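Local coordinates for protein riboflavin kinase, putative (Trypanosoma brucei, PDB 3BNW) that probably phosphorylates riboflavin with ATP to give FMN, at residues T39-L44 and T98-F103; V59-G64 and R148-K153; S67-K72 and Y112-K117. One frame throughout, in Å; residues are numbered along the deposited sequence.

All three contacts fall on the antiparallel barrel of the flavokinase fold. Contact 1 bridges strands 41-42 and 98-103, contact 2 sets helix 133-151 against strand 58-69, and contact 3 pairs the far end of that strand with strand 115-126. The centre of contact 1 is about 17 Å from that of contact 2 and about 13 Å from that of contact 3. Between the centres of contact 2 and contact 3 there are about 22 Å. Phe-103 CE1 of contact 1 packs 3.5 Å from Gly-64 C of contact 2, and Ile-42 CG1 sits 3.6 Å from Val-116 CG1 of contact 3. The structure is an apo form; contact 1 probably lies nearest the nucleotide site.

Contact 1 (T39-L44 and T98-F103); sequences TANIGL and TVEPYF
The carboxamide of Asn-41 meets Thr-98 through its oxygen: OD1 lies 3.0 Å from the methyl CG2, unusually short, so the exact placing of the carboxamide is doubtful. In Asn-41, CG is anti to the carbonyl carbon (chi1 -49°), which carries it to the Thr-98 side. Farther along the strand, the Tyr-102 ring has Glu-100 O over one face, toward the rim, and Glu-100 OE2 in plane at its edge. There the OH of Tyr-102 donates to OE2 over 2.5 Å, on the anti side of the carboxylate, and also bonds Ser-85 OG.

The one direct hydrogen bond between the segments runs from Ile-42 N to Val-99 O, 3.1 Å, with the donor tilted 17° from the carbonyl plane. The return link is a water, which donates to Ile-42 O and accepts from Val-99 N, 2.7 Å to each. Asn-41 CA adds a CH...O contact to Val-99 O. Beneath this backbone link, Ile-42 CD1 rests 3.9 Å from Val-99 CG1, while Leu-44 CD1 approaches Val-99 CG2 at about a right angle. The puckered ring of Pro-101 meets Ile-42 at CG and, at CD, Ala-40 O, 3.5 Å away. Leu-52 of helix 46-52 touches both Leu-44 and Val-99, extending the apolar patch.

Residues 39-41, with Pro-38 before them, spell the PTAN signature of flavokinases, which in relatives lies at the magnesium-ATP site. Glu-100 turns its CG toward Ala-40 O at 3.4 Å, CG being anti to the backbone N (chi1 -166°), and its OE1 comes near Thr-39 CA. With one direct backbone bond, one water in place of a second, and otherwise carbon contacts, the chemistry implies a water-mediated junction between barrel strands rather than continuous sheet pairing, beside a probable substrate site.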
ATOM      1  N   THR A  39      -0.433 -13.106  -0.723  1.00 40.66           N
ATOM      2  CA  THR A  39      -0.477 -13.091   0.744  1.00 40.06           C
ATOM      3  C   THR A  39       0.734 -12.355   1.350  1.00 39.47           C
ATOM      4  O   THR A  39       1.178 -12.678   2.452  1.00 39.67           O
ATOM      5  CB  THR A  39      -0.569 -14.526   1.310  1.00 39.96           C
ATOM      6  OG1 THR A  39       0.592 -15.273   0.924  1.00 39.87           O
ATOM      7  CG2 THR A  39      -1.819 -15.226   0.795  1.00 39.27           C
ATOM      8  N   ALA A  40       1.261 -11.366   0.630  1.00 38.68           N
ATOM      9  CA  ALA A  40       2.374 -10.556   1.128  1.00 38.06           C
ATOM     10  C   ALA A  40       1.835  -9.452   2.031  1.00 37.54           C
ATOM     11  O   ALA A  40       0.836  -8.803   1.699  1.00 37.61           O
ATOM     12  CB  ALA A  40       3.161  -9.957  -0.023  1.00 37.99           C
ATOM     13  N   ASN A  41       2.493  -9.255   3.173  1.00 36.68           N
ATOM     14  CA  ASN A  41       2.090  -8.245   4.148  1.00 35.98           C
ATOM     15  C   ASN A  41       3.253  -7.352   4.535  1.00 35.09           C
ATOM     16  O   ASN A  41       4.412  -7.697   4.322  1.00 34.53           O
ATOM     17  CB  ASN A  41       1.553  -8.906   5.419  1.00 36.10           C
ATOM     18  CG  ASN A  41       0.532  -9.981   5.136  1.00 36.62           C
ATOM     19  OD1 ASN A  41      -0.631  -9.695   4.849  1.00 36.58           O
ATOM     20  ND2 ASN A  41       0.960 -11.235   5.230  1.00 38.02           N
ATOM     21  N   ILE A  42       2.932  -6.200   5.114  1.00 34.54           N
ATOM     22  CA  ILE A  42       3.934  -5.352   5.747  1.00 34.03           C
ATOM     23  C   ILE A  42       3.952  -5.693   7.234  1.00 33.50           C
ATOM     24  O   ILE A  42       2.906  -5.691   7.885  1.00 33.36           O
ATOM     25  CB  ILE A  42       3.631  -3.858   5.551  1.00 33.71           C
ATOM     26  CG1 ILE A  42       3.550  -3.534   4.060  1.00 33.79           C
ATOM     27  CG2 ILE A  42       4.704  -3.010   6.213  1.00 32.81           C
ATOM     28  CD1 ILE A  42       3.331  -2.068   3.769  1.00 34.55           C
ATOM     29  N   GLY A  43       5.136  -6.006   7.756  1.00 32.96           N
ATOM     30  CA  GLY A  43       5.295  -6.362   9.162  1.00 32.63           C
ATOM     31  C   GLY A  43       5.019  -5.186  10.077  1.00 32.40           C
ATOM     32  O   GLY A  43       5.686  -4.156   9.988  1.00 32.36           O
ATOM     33  N   LEU A  44       4.025  -5.341  10.951  1.00 32.08           N
ATOM     34  CA  LEU A  44       3.636  -4.293  11.885  1.00 31.86           C
ATOM     35  C   LEU A  44       4.051  -4.657  13.307  1.00 31.89           C
ATOM     36  O   LEU A  44       4.494  -5.775  13.569  1.00 31.85           O
ATOM     37  CB  LEU A  44       2.121  -4.074  11.834  1.00 31.76           C
ATOM     38  CG  LEU A  44       1.482  -3.919  10.450  1.00 31.55           C
ATOM     39  CD1 LEU A  44      -0.031  -3.732  10.570  1.00 30.21           C
ATOM     40  CD2 LEU A  44       2.117  -2.767   9.679  1.00 30.59           C
ATOM     41  N   THR A  98      -3.834  -6.057   9.591  1.00 28.53           N
ATOM     42  CA  THR A  98      -2.916  -6.479   8.549  1.00 27.99           C
ATOM     43  C   THR A  98      -2.897  -5.398   7.478  1.00 27.69           C
ATOM     44  O   THR A  98      -3.904  -4.721   7.264  1.00 26.65           O
ATOM     45  CB  THR A  98      -3.380  -7.816   7.919  1.00 28.04           C
ATOM     46  OG1 THR A  98      -3.537  -8.807   8.943  1.00 28.49           O
ATOM     47  CG2 THR A  98      -2.385  -8.316   6.890  1.00 28.00           C
ATOM     48  N   VAL A  99      -1.746  -5.223   6.829  1.00 27.81           N
ATOM     49  CA  VAL A  99      -1.637  -4.349   5.659  1.00 27.80           C
ATOM     50  C   VAL A  99      -1.113  -5.169   4.494  1.00 28.02           C
ATOM     51  O   VAL A  99      -0.044  -5.768   4.575  1.00 28.00           O
ATOM     52  CB  VAL A  99      -0.726  -3.128   5.914  1.00 27.87           C
ATOM     53  CG1 VAL A  99      -0.488  -2.349   4.615  1.00 26.93           C
ATOM     54  CG2 VAL A  99      -1.341  -2.227   6.977  1.00 26.26           C
ATOM     55  N   GLU A 100      -1.885  -5.189   3.415  1.00 28.67           N
ATOM     56  CA  GLU A 100      -1.630  -6.064   2.282  1.00 29.36           C
ATOM     57  C   GLU A 100      -1.545  -5.222   1.013  1.00 29.44           C
ATOM     58  O   GLU A 100      -2.575  -4.857   0.449  1.00 29.40           O
ATOM     59  CB  GLU A 100      -2.751  -7.099   2.179  1.00 29.40           C
ATOM     60  CG  GLU A 100      -2.456  -8.259   1.255  1.00 30.28           C
ATOM     61  CD  GLU A 100      -3.601  -9.249   1.191  1.00 30.59           C
ATOM     62  OE1 GLU A 100      -3.386 -10.424   1.547  1.00 32.53           O
ATOM     63  OE2 GLU A 100      -4.722  -8.856   0.796  1.00 31.92           O
ATOM     64  N   PRO A 101      -0.313  -4.903   0.563  1.00 30.16           N
ATOM     65  CA  PRO A 101      -0.152  -3.990  -0.561  1.00 30.48           C
ATOM     66  C   PRO A 101      -0.111  -4.704  -1.915  1.00 31.12           C
ATOM     67  O   PRO A 101       0.360  -5.845  -2.011  1.00 30.66           O
ATOM     68  CB  PRO A 101       1.195  -3.319  -0.265  1.00 30.51           C
ATOM     69  CG  PRO A 101       1.967  -4.330   0.550  1.00 30.06           C
ATOM     70  CD  PRO A 101       0.997  -5.373   1.059  1.00 30.07           C
ATOM     71  N   TYR A 102      -0.605  -4.019  -2.946  1.00 31.64           N
ATOM     72  CA  TYR A 102      -0.596  -4.536  -4.310  1.00 31.78           C
ATOM     73  C   TYR A 102       0.014  -3.491  -5.242  1.00 31.80           C
ATOM     74  O   TYR A 102      -0.680  -2.596  -5.729  1.00 31.73           O
ATOM     75  CB  TYR A 102      -2.017  -4.895  -4.777  1.00 31.89           C
ATOM     76  CG  TYR A 102      -2.920  -5.458  -3.700  1.00 31.92           C
ATOM     77  CD1 TYR A 102      -2.663  -6.698  -3.123  1.00 31.88           C
ATOM     78  CD2 TYR A 102      -4.041  -4.757  -3.276  1.00 31.78           C
ATOM     79  CE1 TYR A 102      -3.490  -7.214  -2.138  1.00 31.59           C
ATOM     80  CE2 TYR A 102      -4.876  -5.268  -2.296  1.00 31.92           C
ATOM     81  CZ  TYR A 102      -4.594  -6.495  -1.729  1.00 31.74           C
ATOM     82  OH  TYR A 102      -5.427  -6.999  -0.756  1.00 32.53           O
ATOM     83  N   PHE A 103       1.316  -3.608  -5.482  1.00 31.91           N
ATOM     84  CA  PHE A 103       2.009  -2.687  -6.378  1.00 32.08           C
ATOM     85  C   PHE A 103       1.496  -2.826  -7.804  1.00 31.77           C
ATOM     86  O   PHE A 103       1.451  -3.934  -8.346  1.00 31.32           O
ATOM     87  CB  PHE A 103       3.526  -2.925  -6.351  1.00 32.56           C
ATOM     88  CG  PHE A 103       4.224  -2.235  -5.220  1.00 33.29           C
ATOM     89  CD1 PHE A 103       4.530  -0.886  -5.309  1.00 33.65           C
ATOM     90  CD2 PHE A 103       4.565  -2.923  -4.064  1.00 34.23           C
ATOM     91  CE1 PHE A 103       5.164  -0.228  -4.266  1.00 33.93           C
ATOM     92  CE2 PHE A 103       5.204  -2.272  -3.012  1.00 34.61           C
ATOM     93  CZ  PHE A 103       5.506  -0.919  -3.117  1.00 34.02           C
TER
HETATM   94  O   HOH W   1       0.366  -6.599   7.739  1.00 46.15           O

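Contact 2 (V59-G64 and R148-K153); sequences VVYGWG and RDMLQK
Leu-151 drives its methyl CD2 onto one face of the Trp-63 indole, toward the rim, where it lies 3.4 Å from NE1 and 3.7 Å from CE2. The two side chains slide past each other in opposite directions, and Leu-151 CB reaches the far part of the ring at CZ2, 3.8 Å away. The other methyl, CD1, sits 3.5 Å from Gly-62 O, so the fork of this leucine spans backbone and indole. Pro-81 of strand 75-87 closes in on both Trp-63 and Leu-151. The indole N-H is bonded to Leu-156 O, which ties the indole edge to helix 154-157.

This is the long helix 133-151 that packs against the outside of the flavokinase barrel: Tyr-61 and Trp-63 both reach out to it, whereas the intervening Gly-62 has no side chain to take part.

Met-150 is also close, approaching Tyr-61 obliquely with CB 3.8 Å from CE1. Its chain, bent at chi2 and chi3 (-56° and -54°), brings CE to 3.6 Å from Tyr-61 OH. The hydroxyl is hydrogen-bonded to Gln-11 OE1, while the methyl CE merely packs against it. Looser is the approach of Leu-151 CD2 to the Tyr-61 ring edge, 4.5 Å from CD1. On the solvent side, Arg-148 and Asp-149 of the helix, and Gln-152 and Lys-153 after Leu-151, are exposed and make no contact with the strand.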
ATOM      1  N   VAL A  59      -9.771  -0.454   1.245  1.00 22.46           N
ATOM      2  CA  VAL A  59      -8.760  -0.543   0.193  1.00 21.89           C
ATOM      3  C   VAL A  59      -8.282   0.880  -0.088  1.00 22.26           C
ATOM      4  O   VAL A  59      -9.094   1.766  -0.388  1.00 22.61           O
ATOM      5  CB  VAL A  59      -9.313  -1.130  -1.118  1.00 21.73           C
ATOM      6  CG1 VAL A  59      -8.215  -1.164  -2.182  1.00 19.86           C
ATOM      7  CG2 VAL A  59      -9.898  -2.515  -0.886  1.00 20.20           C
ATOM      8  N   VAL A  60      -6.973   1.097   0.023  1.00 22.14           N
ATOM      9  CA  VAL A  60      -6.388   2.432  -0.123  1.00 21.73           C
ATOM     10  C   VAL A  60      -5.395   2.448  -1.274  1.00 21.48           C
ATOM     11  O   VAL A  60      -5.068   1.406  -1.820  1.00 20.82           O
ATOM     12  CB  VAL A  60      -5.684   2.904   1.179  1.00 21.45           C
ATOM     13  CG1 VAL A  60      -6.687   2.975   2.323  1.00 21.78           C
ATOM     14  CG2 VAL A  60      -4.505   2.002   1.529  1.00 19.52           C
ATOM     15  N   TYR A  61      -4.923   3.643  -1.623  1.00 21.39           N
ATOM     16  CA  TYR A  61      -4.014   3.823  -2.740  1.00 20.97           C
ATOM     17  C   TYR A  61      -2.970   4.898  -2.459  1.00 20.81           C
ATOM     18  O   TYR A  61      -3.126   5.711  -1.548  1.00 21.06           O
ATOM     19  CB  TYR A  61      -4.810   4.172  -4.002  1.00 21.10           C
ATOM     20  CG  TYR A  61      -5.521   5.509  -3.957  1.00 21.04           C
ATOM     21  CD1 TYR A  61      -4.893   6.668  -4.409  1.00 21.94           C
ATOM     22  CD2 TYR A  61      -6.815   5.618  -3.470  1.00 20.77           C
ATOM     23  CE1 TYR A  61      -5.533   7.897  -4.371  1.00 21.32           C
ATOM     24  CE2 TYR A  61      -7.465   6.844  -3.434  1.00 21.05           C
ATOM     25  CZ  TYR A  61      -6.816   7.983  -3.885  1.00 20.88           C
ATOM     26  OH  TYR A  61      -7.449   9.210  -3.854  1.00 20.79           O
ATOM     27  N   GLY A  62      -1.906   4.901  -3.256  1.00 20.63           N
ATOM     28  CA  GLY A  62      -0.859   5.913  -3.136  1.00 20.19           C
ATOM     29  C   GLY A  62       0.408   5.523  -3.865  1.00 19.88           C
ATOM     30  O   GLY A  62       0.369   4.750  -4.815  1.00 19.36           O
ATOM     31  N   TRP A  63       1.536   6.058  -3.405  1.00 20.10           N
ATOM     32  CA  TRP A  63       2.844   5.775  -3.994  1.00 20.04           C
ATOM     33  C   TRP A  63       3.660   4.906  -3.059  1.00 20.22           C
ATOM     34  O   TRP A  63       3.597   5.078  -1.847  1.00 20.65           O
ATOM     35  CB  TRP A  63       3.611   7.071  -4.239  1.00 19.99           C
ATOM     36  CG  TRP A  63       2.983   7.961  -5.243  1.00 19.42           C
ATOM     37  CD1 TRP A  63       2.252   9.076  -4.994  1.00 19.18           C
ATOM     38  CD2 TRP A  63       3.034   7.817  -6.665  1.00 19.06           C
ATOM     39  NE1 TRP A  63       1.840   9.640  -6.173  1.00 19.56           N
ATOM     40  CE2 TRP A  63       2.304   8.886  -7.216  1.00 18.68           C
ATOM     41  CE3 TRP A  63       3.627   6.888  -7.528  1.00 19.74           C
ATOM     42  CZ2 TRP A  63       2.145   9.059  -8.593  1.00 19.07           C
ATOM     43  CZ3 TRP A  63       3.469   7.058  -8.900  1.00 19.70           C
ATOM     44  CH2 TRP A  63       2.734   8.139  -9.417  1.00 19.25           C
ATOM     45  N   GLY A  64       4.434   3.985  -3.622  1.00 20.61           N
ATOM     46  CA  GLY A  64       5.299   3.125  -2.822  1.00 20.74           C
ATOM     47  C   GLY A  64       6.631   2.847  -3.478  1.00 20.82           C
ATOM     48  O   GLY A  64       6.798   3.052  -4.678  1.00 20.65           O
ATOM     49  N   ARG A 148      -4.856   4.732 -10.668  1.00 31.33           N
ATOM     50  CA  ARG A 148      -4.079   5.351 -11.741  1.00 32.08           C
ATOM     51  C   ARG A 148      -4.626   6.713 -12.163  1.00 31.99           C
ATOM     52  O   ARG A 148      -3.853   7.636 -12.399  1.00 32.28           O
ATOM     53  CB  ARG A 148      -3.996   4.413 -12.947  1.00 32.19           C
ATOM     54  CG  ARG A 148      -3.077   3.249 -12.685  1.00 33.14           C
ATOM     55  CD  ARG A 148      -2.757   2.435 -13.918  1.00 33.60           C
ATOM     56  NE  ARG A 148      -1.520   1.689 -13.698  1.00 35.38           N
ATOM     57  CZ  ARG A 148      -1.099   0.664 -14.431  1.00 36.83           C
ATOM     58  NH1 ARG A 148      -1.807   0.222 -15.468  1.00 38.24           N
ATOM     59  NH2 ARG A 148       0.047   0.071 -14.117  1.00 37.28           N
ATOM     60  N   ASP A 149      -5.947   6.838 -12.261  1.00 31.94           N
ATOM     61  CA  ASP A 149      -6.575   8.111 -12.633  1.00 31.67           C
ATOM     62  C   ASP A 149      -6.364   9.180 -11.561  1.00 31.20           C
ATOM     63  O   ASP A 149      -6.150  10.353 -11.882  1.00 31.18           O
ATOM     64  CB  ASP A 149      -8.075   7.923 -12.910  1.00 31.79           C
ATOM     65  CG  ASP A 149      -8.347   7.161 -14.208  1.00 32.66           C
ATOM     66  OD1 ASP A 149      -7.398   6.923 -14.990  1.00 34.07           O
ATOM     67  OD2 ASP A 149      -9.517   6.799 -14.450  1.00 33.15           O
ATOM     68  N   MET A 150      -6.418   8.769 -10.296  1.00 30.70           N
ATOM     69  CA  MET A 150      -6.225   9.688  -9.173  1.00 30.39           C
ATOM     70  C   MET A 150      -4.784  10.185  -9.091  1.00 30.81           C
ATOM     71  O   MET A 150      -4.545  11.366  -8.858  1.00 30.76           O
ATOM     72  CB  MET A 150      -6.605   9.015  -7.848  1.00 29.85           C
ATOM     73  CG  MET A 150      -8.091   8.693  -7.689  1.00 28.26           C
ATOM     74  SD  MET A 150      -9.198  10.102  -7.864  1.00 23.53           S
ATOM     75  CE  MET A 150      -8.487  11.219  -6.666  1.00 26.69           C
ATOM     76  N   LEU A 151      -3.830   9.280  -9.292  1.00 31.49           N
ATOM     77  CA  LEU A 151      -2.408   9.612  -9.158  1.00 31.74           C
ATOM     78  C   LEU A 151      -1.868  10.444 -10.326  1.00 32.18           C
ATOM     79  O   LEU A 151      -0.768  10.995 -10.231  1.00 32.10           O
ATOM     80  CB  LEU A 151      -1.569   8.338  -8.970  1.00 31.59           C
ATOM     81  CG  LEU A 151      -1.765   7.593  -7.640  1.00 31.47           C
ATOM     82  CD1 LEU A 151      -1.061   6.248  -7.681  1.00 31.13           C
ATOM     83  CD2 LEU A 151      -1.279   8.406  -6.447  1.00 30.60           C
ATOM     84  N   GLN A 152      -2.630  10.539 -11.416  1.00 32.60           N
ATOM     85  CA  GLN A 152      -2.273  11.436 -12.520  1.00 33.02           C
ATOM     86  C   GLN A 152      -2.564  12.900 -12.174  1.00 33.00           C
ATOM     87  O   GLN A 152      -2.043  13.809 -12.825  1.00 33.01           O
ATOM     88  CB  GLN A 152      -3.006  11.046 -13.812  1.00 33.19           C
ATOM     89  CG  GLN A 152      -2.571   9.708 -14.412  1.00 34.39           C
ATOM     90  CD  GLN A 152      -1.245   9.780 -15.154  1.00 36.09           C
ATOM     91  OE1 GLN A 152      -0.270  10.337 -14.653  1.00 37.43           O
ATOM     92  NE2 GLN A 152      -1.202   9.198 -16.354  1.00 36.55           N
ATOM     93  N   LYS A 153      -3.384  13.124 -11.149  1.00 33.09           N
ATOM     94  CA  LYS A 153      -3.758  14.476 -10.745  1.00 33.32           C
ATOM     95  C   LYS A 153      -2.517  15.234 -10.263  1.00 33.37           C
ATOM     96  O   LYS A 153      -1.754  14.711  -9.449  1.00 33.28           O
ATOM     97  CB  LYS A 153      -4.848  14.443  -9.667  1.00 33.23           C
ATOM     98  CG  LYS A 153      -6.170  13.839 -10.165  1.00 33.58           C
ATOM     99  CD  LYS A 153      -7.129  13.453  -9.041  1.00 33.48           C
ATOM    100  CE  LYS A 153      -8.132  14.551  -8.725  1.00 33.99           C
ATOM    101  NZ  LYS A 153      -9.152  14.101  -7.722  1.00 33.85           N
TER

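Contact 3 (S67-K72 and Y112-K117); sequences SQVPGK and YGAVVK
Val-115 and Ser-67 form an antiparallel hydrogen-bonded pair and, with Ala-114, have the most surface buried here. Ser-67 N donates to Val-115 O over 3.0 Å, nearly in line with the carbonyl; Val-115 N returns a bond of 2.8 Å to Ser-67 O. A water bonded to Ser-67 OG also donates to Val-115 O, giving that carbonyl a second partner, while OG has another in Ser-76 OG.

The side chain of Val-115 lies alongside that of Gln-68, both pointing the same way. Its CG2, beside the backbone N (chi1 to CG1 -179°), stands 3.1 Å from Gln-68 OE1, so short that the placing of the Gln-68 amide end is doubtful. Gln-68 itself adopts left-handed backbone angles (phi 53°, psi 49°), and no second hydrogen-bonded pair follows across the two segments.

The pair thus marks the end of the sheet pairing between strands 58-69 and 115-126, neighbouring antiparallel strands of the flavokinase barrel. Beyond it the first strand enters a type II turn from Val-69 to Lys-72, with Gly-71 at positive phi, and leads back toward strand 75-87.

Ala-114 packs against the strand end, CB 3.4 Å from Ser-67 O and 3.7 Å from Val-69 CG2, and its CA makes a CH...O contact with Gln-68 O. Pro-70, exposed, sets CG 3.6 Å from Tyr-112 O; the Tyr-112 ring stacks on His-26.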
ATOM      1  N   SER A  67      12.896  -1.621  -1.542  1.00 25.66           N
ATOM      2  CA  SER A  67      14.320  -1.413  -1.291  1.00 26.81           C
ATOM      3  C   SER A  67      14.890  -2.547  -0.453  1.00 27.77           C
ATOM      4  O   SER A  67      14.149  -3.274   0.212  1.00 27.45           O
ATOM      5  CB  SER A  67      14.546  -0.089  -0.550  1.00 27.01           C
ATOM      6  OG  SER A  67      14.225   1.032  -1.359  1.00 27.63           O
ATOM      7  N   GLN A  68      16.215  -2.678  -0.493  1.00 29.30           N
ATOM      8  CA  GLN A  68      16.943  -3.690   0.278  1.00 30.47           C
ATOM      9  C   GLN A  68      16.393  -5.105   0.036  1.00 31.16           C
ATOM     10  O   GLN A  68      16.136  -5.865   0.973  1.00 31.07           O
ATOM     11  CB  GLN A  68      16.942  -3.322   1.770  1.00 30.47           C
ATOM     12  CG  GLN A  68      17.751  -2.065   2.078  1.00 30.63           C
ATOM     13  CD  GLN A  68      17.751  -1.703   3.554  1.00 30.99           C
ATOM     14  OE1 GLN A  68      16.715  -1.762   4.222  1.00 32.21           O
ATOM     15  NE2 GLN A  68      18.914  -1.313   4.068  1.00 30.59           N
ATOM     16  N   VAL A  69      16.222  -5.444  -1.238  1.00 32.15           N
ATOM     17  CA  VAL A  69      15.722  -6.756  -1.623  1.00 33.05           C
ATOM     18  C   VAL A  69      16.871  -7.759  -1.507  1.00 33.57           C
ATOM     19  O   VAL A  69      17.931  -7.535  -2.087  1.00 33.63           O
ATOM     20  CB  VAL A  69      15.176  -6.756  -3.063  1.00 32.84           C
ATOM     21  CG1 VAL A  69      14.650  -8.139  -3.441  1.00 32.56           C
ATOM     22  CG2 VAL A  69      14.082  -5.704  -3.213  1.00 33.00           C
ATOM     23  N   PRO A  70      16.678  -8.850  -0.739  1.00 34.30           N
ATOM     24  CA  PRO A  70      17.716  -9.877  -0.605  1.00 34.41           C
ATOM     25  C   PRO A  70      18.311 -10.298  -1.953  1.00 35.11           C
ATOM     26  O   PRO A  70      17.572 -10.664  -2.864  1.00 35.14           O
ATOM     27  CB  PRO A  70      16.971 -11.044   0.050  1.00 34.54           C
ATOM     28  CG  PRO A  70      15.877 -10.402   0.830  1.00 34.51           C
ATOM     29  CD  PRO A  70      15.481  -9.168   0.068  1.00 34.36           C
ATOM     30  N   GLY A  71      19.633 -10.219  -2.078  1.00 35.92           N
ATOM     31  CA  GLY A  71      20.318 -10.536  -3.334  1.00 36.69           C
ATOM     32  C   GLY A  71      20.564  -9.305  -4.189  1.00 37.32           C
ATOM     33  O   GLY A  71      21.644  -9.145  -4.761  1.00 37.30           O
ATOM     34  N   LYS A  72      19.551  -8.444  -4.278  1.00 38.12           N
ATOM     35  CA  LYS A  72      19.637  -7.174  -4.994  1.00 38.73           C
ATOM     36  C   LYS A  72      19.646  -6.026  -3.982  1.00 39.18           C
ATOM     37  O   LYS A  72      18.969  -5.010  -4.175  1.00 39.53           O
ATOM     38  CB  LYS A  72      18.422  -7.010  -5.920  1.00 38.85           C
ATOM     39  CG  LYS A  72      18.064  -8.216  -6.784  1.00 38.84           C
ATOM     40  CD  LYS A  72      16.581  -8.182  -7.141  1.00 39.04           C
ATOM     41  CE  LYS A  72      16.195  -9.295  -8.097  1.00 39.46           C
ATOM     42  NZ  LYS A  72      16.685  -9.028  -9.477  1.00 40.29           N
ATOM     43  N   TYR A 112      10.214 -10.778  -0.455  1.00 28.02           N
ATOM     44  CA  TYR A 112      10.044 -11.015   0.975  1.00 27.50           C
ATOM     45  C   TYR A 112      11.329 -10.663   1.712  1.00 26.92           C
ATOM     46  O   TYR A 112      12.415 -11.084   1.314  1.00 26.75           O
ATOM     47  CB  TYR A 112       9.662 -12.472   1.241  1.00 27.44           C
ATOM     48  CG  TYR A 112       8.273 -12.817   0.767  1.00 27.58           C
ATOM     49  CD1 TYR A 112       7.158 -12.429   1.498  1.00 27.81           C
ATOM     50  CD2 TYR A 112       8.070 -13.526  -0.415  1.00 27.82           C
ATOM     51  CE1 TYR A 112       5.876 -12.735   1.068  1.00 27.91           C
ATOM     52  CE2 TYR A 112       6.791 -13.838  -0.854  1.00 27.58           C
ATOM     53  CZ  TYR A 112       5.698 -13.440  -0.106  1.00 27.55           C
ATOM     54  OH  TYR A 112       4.422 -13.739  -0.525  1.00 27.64           O
ATOM     55  N   GLY A 113      11.196  -9.883   2.783  1.00 26.38           N
ATOM     56  CA  GLY A 113      12.353  -9.396   3.537  1.00 25.87           C
ATOM     57  C   GLY A 113      12.891  -8.068   3.029  1.00 25.10           C
ATOM     58  O   GLY A 113      13.874  -7.555   3.561  1.00 25.32           O
ATOM     59  N   ALA A 114      12.255  -7.520   1.995  1.00 24.22           N
ATOM     60  CA  ALA A 114      12.605  -6.210   1.469  1.00 23.49           C
ATOM     61  C   ALA A 114      11.851  -5.152   2.249  1.00 23.10           C
ATOM     62  O   ALA A 114      10.742  -5.397   2.725  1.00 23.15           O
ATOM     63  CB  ALA A 114      12.251  -6.117  -0.004  1.00 23.37           C
ATOM     64  N   VAL A 115      12.453  -3.976   2.385  1.00 22.57           N
ATOM     65  CA  VAL A 115      11.782  -2.866   3.040  1.00 22.13           C
ATOM     66  C   VAL A 115      10.862  -2.187   2.030  1.00 21.87           C
ATOM     67  O   VAL A 115      11.273  -1.821   0.934  1.00 21.49           O
ATOM     68  CB  VAL A 115      12.782  -1.843   3.635  1.00 22.19           C
ATOM     69  CG1 VAL A 115      12.032  -0.710   4.332  1.00 21.35           C
ATOM     70  CG2 VAL A 115      13.731  -2.530   4.610  1.00 21.20           C
ATOM     71  N   VAL A 116       9.602  -2.047   2.399  1.00 22.20           N
ATOM     72  CA  VAL A 116       8.652  -1.333   1.569  1.00 22.73           C
ATOM     73  C   VAL A 116       8.281  -0.037   2.274  1.00 22.76           C
ATOM     74  O   VAL A 116       8.068  -0.013   3.487  1.00 23.08           O
ATOM     75  CB  VAL A 116       7.385  -2.176   1.265  1.00 22.67           C
ATOM     76  CG1 VAL A 116       6.696  -2.609   2.545  1.00 23.02           C
ATOM     77  CG2 VAL A 116       6.425  -1.385   0.394  1.00 23.18           C
ATOM     78  N   LYS A 117       8.231   1.041   1.505  1.00 22.70           N
ATOM     79  CA  LYS A 117       7.821   2.330   2.010  1.00 22.91           C
ATOM     80  C   LYS A 117       6.618   2.755   1.198  1.00 22.68           C
ATOM     81  O   LYS A 117       6.656   2.677  -0.024  1.00 22.80           O
ATOM     82  CB  LYS A 117       8.960   3.341   1.848  1.00 23.16           C
ATOM     83  CG  LYS A 117      10.234   2.973   2.592  1.00 22.96           C
ATOM     84  CD  LYS A 117      11.374   3.920   2.249  1.00 23.09           C
ATOM     85  CE  LYS A 117      12.736   3.321   2.606  1.00 22.55           C
ATOM     86  NZ  LYS A 117      13.866   4.200   2.195  1.00 22.27           N
TER
HETATM   87  O   HOH W   2      11.620   0.893   0.011  1.00 65.87           O